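Serine/threonine-protein kinase Tel1 (Chaetomium thermophilum, PDB 6SKY) probably phosphorylates serine and threonine residues of proteins with ATP, activating checkpoint signalling in response to DNA damage. Local coordinates at residues 1996-2001 and 2012-2017. Residues are numbered along the deposited sequence; the frame is centred on the assembly and turned at random.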
ATOM      1  N   SER A1996     -23.385  -4.535  17.679  1.00 31.08           N
ATOM      2  CA  SER A1996     -22.959  -5.309  18.838  1.00 31.08           C
ATOM      3  C   SER A1996     -22.248  -4.443  19.864  1.00 31.08           C
ATOM      4  O   SER A1996     -22.333  -4.712  21.061  1.00 31.08           O
ATOM      5  CB  SER A1996     -22.060  -6.456  18.402  1.00 31.08           C
ATOM      6  OG  SER A1996     -20.760  -5.992  18.131  1.00 31.08           O
ATOM      7  N   LEU A1997     -21.531  -3.412  19.421  1.00 31.14           N
ATOM      8  CA  LEU A1997     -20.870  -2.518  20.364  1.00 31.14           C
ATOM      9  C   LEU A1997     -21.855  -1.597  21.064  1.00 31.14           C
ATOM     10  O   LEU A1997     -21.577  -1.121  22.167  1.00 31.14           O
ATOM     11  CB  LEU A1997     -19.818  -1.682  19.651  1.00 31.14           C
ATOM     12  CG  LEU A1997     -18.354  -2.069  19.752  1.00 31.14           C
ATOM     13  CD1 LEU A1997     -17.541  -1.042  19.030  1.00 31.14           C
ATOM     14  CD2 LEU A1997     -17.928  -2.140  21.187  1.00 31.14           C
ATOM     15  N   LEU A1998     -22.984  -1.299  20.426  1.00 31.27           N
ATOM     16  CA  LEU A1998     -24.010  -0.486  21.064  1.00 31.27           C
ATOM     17  C   LEU A1998     -24.805  -1.296  22.069  1.00 31.27           C
ATOM     18  O   LEU A1998     -25.129  -0.795  23.148  1.00 31.27           O
ATOM     19  CB  LEU A1998     -24.947   0.105  20.016  1.00 31.27           C
ATOM     20  CG  LEU A1998     -24.443   1.255  19.157  1.00 31.27           C
ATOM     21  CD1 LEU A1998     -25.317   1.409  17.950  1.00 31.27           C
ATOM     22  CD2 LEU A1998     -24.443   2.514  19.957  1.00 31.27           C
ATOM     23  N   GLN A1999     -25.135  -2.544  21.734  1.00 38.54           N
ATOM     24  CA  GLN A1999     -25.897  -3.373  22.662  1.00 38.54           C
ATOM     25  C   GLN A1999     -25.144  -3.648  23.952  1.00 38.54           C
ATOM     26  O   GLN A1999     -25.763  -4.018  24.950  1.00 38.54           O
ATOM     27  CB  GLN A1999     -26.285  -4.683  22.000  1.00 38.54           C
ATOM     28  CG  GLN A1999     -27.409  -4.528  21.016  1.00 38.54           C
ATOM     29  CD  GLN A1999     -27.749  -5.820  20.320  1.00 38.54           C
ATOM     30  OE1 GLN A1999     -26.916  -6.717  20.208  1.00 38.54           O
ATOM     31  NE2 GLN A1999     -28.983  -5.926  19.850  1.00 38.54           N
ATOM     32  N   SER A2000     -23.833  -3.480  23.956  1.00 40.86           N
ATOM     33  CA  SER A2000     -23.041  -3.546  25.170  1.00 40.86           C
ATOM     34  C   SER A2000     -23.058  -2.242  25.944  1.00 40.86           C
ATOM     35  O   SER A2000     -22.337  -2.121  26.936  1.00 40.86           O
ATOM     36  CB  SER A2000     -21.603  -3.922  24.826  1.00 40.86           C
ATOM     37  OG  SER A2000     -21.573  -5.084  24.020  1.00 40.86           O
ATOM     38  N   GLN A2001     -23.866  -1.279  25.509  1.00 42.99           N
ATOM     39  CA  GLN A2001     -23.910   0.060  26.083  1.00 42.99           C
ATOM     40  C   GLN A2001     -22.528   0.694  26.140  1.00 42.99           C
ATOM     41  O   GLN A2001     -22.175   1.507  25.287  1.00 42.99           O
ATOM     42  CB  GLN A2001     -24.542   0.026  27.473  1.00 42.99           C
ATOM     43  CG  GLN A2001     -26.048   0.287  27.482  1.00 42.99           C
ATOM     44  CD  GLN A2001     -26.845  -0.772  26.745  1.00 42.99           C
ATOM     45  OE1 GLN A2001     -26.874  -1.932  27.146  1.00 42.99           O
ATOM     46  NE2 GLN A2001     -27.500  -0.372  25.663  1.00 42.99           N
ATOM     47  N   ASP A2012     -27.092   9.491  16.982  1.00 31.14           N
ATOM     48  CA  ASP A2012     -26.906   9.324  15.550  1.00 31.14           C
ATOM     49  C   ASP A2012     -26.476   7.907  15.219  1.00 31.14           C
ATOM     50  O   ASP A2012     -26.979   7.310  14.266  1.00 31.14           O
ATOM     51  CB  ASP A2012     -25.880  10.324  15.028  1.00 31.14           C
ATOM     52  CG  ASP A2012     -26.482  11.679  14.734  1.00 31.14           C
ATOM     53  OD1 ASP A2012     -27.677  11.876  15.024  1.00 31.14           O
ATOM     54  OD2 ASP A2012     -25.763  12.549  14.203  1.00 31.14           O
ATOM     55  N   ALA A2013     -25.553   7.347  15.997  1.00 26.18           N
ATOM     56  CA  ALA A2013     -25.081   5.996  15.723  1.00 26.18           C
ATOM     57  C   ALA A2013     -26.190   4.978  15.910  1.00 26.18           C
ATOM     58  O   ALA A2013     -26.383   4.096  15.067  1.00 26.18           O
ATOM     59  CB  ALA A2013     -23.895   5.666  16.619  1.00 26.18           C
ATOM     60  N   THR A2014     -26.936   5.091  17.006  1.00 24.22           N
ATOM     61  CA  THR A2014     -28.038   4.174  17.263  1.00 24.22           C
ATOM     62  C   THR A2014     -29.012   4.142  16.099  1.00 24.22           C
ATOM     63  O   THR A2014     -29.339   3.072  15.576  1.00 24.22           O
ATOM     64  CB  THR A2014     -28.762   4.575  18.542  1.00 24.22           C
ATOM     65  OG1 THR A2014     -27.831   4.609  19.624  1.00 24.22           O
ATOM     66  CG2 THR A2014     -29.848   3.590  18.856  1.00 24.22           C
ATOM     67  N   PHE A2015     -29.468   5.312  15.655  1.00 21.99           N
ATOM     68  CA  PHE A2015     -30.528   5.307  14.657  1.00 21.99           C
ATOM     69  C   PHE A2015     -30.020   5.126  13.234  1.00 21.99           C
ATOM     70  O   PHE A2015     -30.744   4.564  12.404  1.00 21.99           O
ATOM     71  CB  PHE A2015     -31.365   6.565  14.818  1.00 21.99           C
ATOM     72  CG  PHE A2015     -32.183   6.546  16.058  1.00 21.99           C
ATOM     73  CD1 PHE A2015     -33.436   5.996  16.058  1.00 21.99           C
ATOM     74  CD2 PHE A2015     -31.672   7.008  17.243  1.00 21.99           C
ATOM     75  CE1 PHE A2015     -34.170   5.943  17.198  1.00 21.99           C
ATOM     76  CE2 PHE A2015     -32.409   6.954  18.383  1.00 21.99           C
ATOM     77  CZ  PHE A2015     -33.654   6.420  18.359  1.00 21.99           C
ATOM     78  N   THR A2016     -28.771   5.488  12.950  1.00 23.70           N
ATOM     79  CA  THR A2016     -28.172   5.132  11.672  1.00 23.70           C
ATOM     80  C   THR A2016     -28.022   3.627  11.543  1.00 23.70           C
ATOM     81  O   THR A2016     -28.344   3.049  10.501  1.00 23.70           O
ATOM     82  CB  THR A2016     -26.818   5.813  11.526  1.00 23.70           C
ATOM     83  OG1 THR A2016     -26.985   7.227  11.608  1.00 23.70           O
ATOM     84  CG2 THR A2016     -26.216   5.482  10.200  1.00 23.70           C
ATOM     85  N   THR A2017     -27.536   2.973  12.599  1.00 21.97           N
ATOM     86  CA  THR A2017     -27.377   1.527  12.571  1.00 21.97           C
ATOM     87  C   THR A2017     -28.719   0.824  12.482  1.00 21.97           C
ATOM     88  O   THR A2017     -28.856  -0.174  11.770  1.00 21.97           O
ATOM     89  CB  THR A2017     -26.621   1.080  13.812  1.00 21.97           C
ATOM     90  OG1 THR A2017     -25.378   1.780  13.885  1.00 21.97           O
ATOM     91  CG2 THR A2017     -26.349  -0.385  13.761  1.00 21.97           C
TER
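Two successive helices of the FAT region, 1991-1999 and 2011-2021, meet here through one leucine of the first, Leu1998, laid against Ala2013, Thr2014 and Thr2017 of the second. The backbones come nearest at Leu1998 and Thr2014, whose CA atoms are 7.2 Å apart, and from segment 1996-2001 Leu1998 alone spans the gap. Leu1998 points its CB toward the second helix, and its CG stands anti to its own carbonyl carbon (chi1 -74°), which carries CG, and with it the two methyls, toward that helix. CD1 does most of the touching: it rests 3.9 Å from Thr2014 CA and 4.1 Å from Ala2013 O, so it lies over helix backbone as well as side chains. The other methyl, CD2, comes to 4.0 Å from Thr2014 OG1, a hydroxyl whose hydrogen bond goes back to Ser2010 O. No hydrogen bond links the segments; the join is van der Waals contact of leucine methyls with a partly polar helix surface, and only 125 Å² is buried.

Thr2017, one turn beyond Ala2013, also meets CD1, with OG1 4.1 Å from Leu1998 CD1. That hydroxyl is turned back along its own helix to Ala2013 O at 2.8 Å, tilted 32° from the carbonyl plane, while Thr2017 N bonds to the same oxygen from the opposite face. The carbonyl thus has two donors where the leucine methyl passes it. A valine in place of Thr2017 would probably leave Ala2013 O with the backbone donor alone and put a methyl group beside Leu1998 without a polar tie to fix its rotation.

Helix 1974-1988 touches both Leu1997 and Ala2013, and the second subunit packs on Ser1996. The helices follow one another in the chain and pack side by side, as in the TPR-like alpha solenoid of the FAT region in PIKK-family kinases.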